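Local atomic coordinates of caprin-2 (Danio rerio, PDB entry 4OUS), a protein that probably takes part in canonical Wnt signalling, through a C1q domain that assembles as a trimer and carries calcium. Residues A[28-31]-A[37-40]. The protein carries 1 engineered substitution. Residues are numbered along the deposited sequence; the frame is centred on the assembly and turned at random.
Sequences DLLH and MFDT
Leu30 spreads the two methyls of its fork over separate neighbours in the segment 37-40, CD2 meeting the ring of Phe38 and CD1 the methyl of Thr40. On the aromatic branch Leu30 CD2 lies 3.7 Å from Phe38 CD2 and approaches the ring at a slant. The other branch is equally close, with Leu30 CD1 3.6 Å from Thr40 CG2. A chi1 of -77° swings Leu30 CG opposite its own carbonyl carbon and carries the fork across to 37-40. In Thr40 the hydroxyl takes the place between backbone N and carbonyl carbon (chi1 56°), which turns CG2 toward the leucine; the same methyl also sits 4.0 Å from Asp28 O. The contact joins the two sheets of the C1q jelly-roll sandwich near one margin, since strand 29-34 is one of the two outermost strands of the five-stranded sheet within this chain and the short, weakly bonded strand 38-39 pairs with 44-46 in the other. Phe38 is buried, its ring stacked with that of Phe8 and touching Ala10, which also meets Leu30. The backbone N of Phe38 is hydrogen-bonded to Asn33 OD1, and Thr40 makes a backbone bond to Phe27. On the Leu30 side, Asp28 and Leu29 face Ala11 together in a classic beta bulge, while Asp28 points away from 37-40 at its CB, and its OD2 is hydrogen-bonded to Thr13 OG1.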
loop_
_atom_site.group_PDB
_atom_site.type_symbol
_atom_site.label_atom_id
_atom_site.label_comp_id
_atom_site.label_asym_id
_atom_site.label_seq_id
_atom_site.Cartn_x
_atom_site.Cartn_y
_atom_site.Cartn_z
ATOM N N ASP A 28 -12.102 15.461 1.681
ATOM C CA ASP A 28 -12.124 16.889 1.986
ATOM C C ASP A 28 -10.745 17.513 2.163
ATOM O O ASP A 28 -10.581 18.722 1.950
ATOM C CB ASP A 28 -12.951 17.135 3.251
ATOM C CG ASP A 28 -12.425 16.361 4.442
ATOM O OD1 ASP A 28 -12.702 15.146 4.528
ATOM O OD2 ASP A 28 -11.726 16.960 5.289
ATOM N N LEU A 29 -9.766 16.712 2.567
ATOM C CA LEU A 29 -8.463 17.241 2.925
ATOM C C LEU A 29 -7.413 16.827 1.908
ATOM O O LEU A 29 -7.406 15.680 1.446
ATOM C CB LEU A 29 -8.082 16.759 4.326
ATOM C CG LEU A 29 -6.782 17.316 4.903
ATOM C CD1 LEU A 29 -6.930 17.509 6.399
ATOM C CD2 LEU A 29 -5.603 16.403 4.605
ATOM N N LEU A 30 -6.522 17.757 1.575
ATOM C CA LEU A 30 -5.400 17.472 0.691
ATOM C C LEU A 30 -4.074 17.859 1.330
ATOM O O LEU A 30 -3.935 18.963 1.872
ATOM C CB LEU A 30 -5.556 18.214 -0.639
ATOM C CG LEU A 30 -6.558 17.629 -1.629
ATOM C CD1 LEU A 30 -6.964 18.665 -2.657
ATOM C CD2 LEU A 30 -5.951 16.417 -2.322
ATOM N N HIS A 31 -3.100 16.959 1.258
ATOM C CA HIS A 31 -1.726 17.306 1.588
ATOM C C HIS A 31 -0.998 17.869 0.381
ATOM O O HIS A 31 -0.090 18.690 0.532
ATOM C CB HIS A 31 -0.969 16.092 2.115
ATOM C CG HIS A 31 -1.413 15.655 3.473
ATOM N ND1 HIS A 31 -1.918 14.397 3.721
ATOM C CD2 HIS A 31 -1.426 16.306 4.659
ATOM C CE1 HIS A 31 -2.225 14.292 5.001
ATOM N NE2 HIS A 31 -1.933 15.434 5.594
ATOM N N MET A 37 -5.413 18.661 -10.221
ATOM C CA MET A 37 -6.296 17.748 -10.932
ATOM C C MET A 37 -7.201 16.897 -10.033
ATOM O O MET A 37 -8.074 16.188 -10.546
ATOM C CB MET A 37 -5.468 16.837 -11.847
ATOM C CG MET A 37 -4.623 17.558 -12.905
ATOM S SD MET A 37 -5.445 18.877 -13.806
ATOM C CE MET A 37 -6.806 17.964 -14.443
ATOM N N PHE A 38 -7.015 16.952 -8.715
ATOM C CA PHE A 38 -7.954 16.292 -7.817
ATOM C C PHE A 38 -9.035 17.269 -7.385
ATOM O O PHE A 38 -8.736 18.407 -7.021
ATOM C CB PHE A 38 -7.257 15.722 -6.585
ATOM C CG PHE A 38 -8.153 14.863 -5.740
ATOM C CD1 PHE A 38 -8.431 13.561 -6.119
ATOM C CD2 PHE A 38 -8.736 15.355 -4.582
ATOM C CE1 PHE A 38 -9.254 12.761 -5.356
ATOM C CE2 PHE A 38 -9.558 14.551 -3.805
ATOM C CZ PHE A 38 -9.818 13.255 -4.197
ATOM N N ASP A 39 -10.283 16.816 -7.430
ATOM C CA ASP A 39 -11.433 17.596 -6.995
ATOM C C ASP A 39 -12.007 17.014 -5.706
ATOM O O ASP A 39 -12.520 15.897 -5.701
ATOM C CB ASP A 39 -12.495 17.618 -8.091
ATOM C CG ASP A 39 -13.717 18.411 -7.695
ATOM O OD1 ASP A 39 -13.616 19.652 -7.621
ATOM O OD2 ASP A 39 -14.780 17.800 -7.461
ATOM N N THR A 40 -11.919 17.764 -4.612
ATOM C CA THR A 40 -12.309 17.233 -3.310
ATOM C C THR A 40 -13.790 16.869 -3.207
ATOM O O THR A 40 -14.141 15.864 -2.593
ATOM C CB THR A 40 -11.985 18.226 -2.180
ATOM O OG1 THR A 40 -12.624 19.481 -2.440
ATOM C CG2 THR A 40 -10.490 18.430 -2.059
#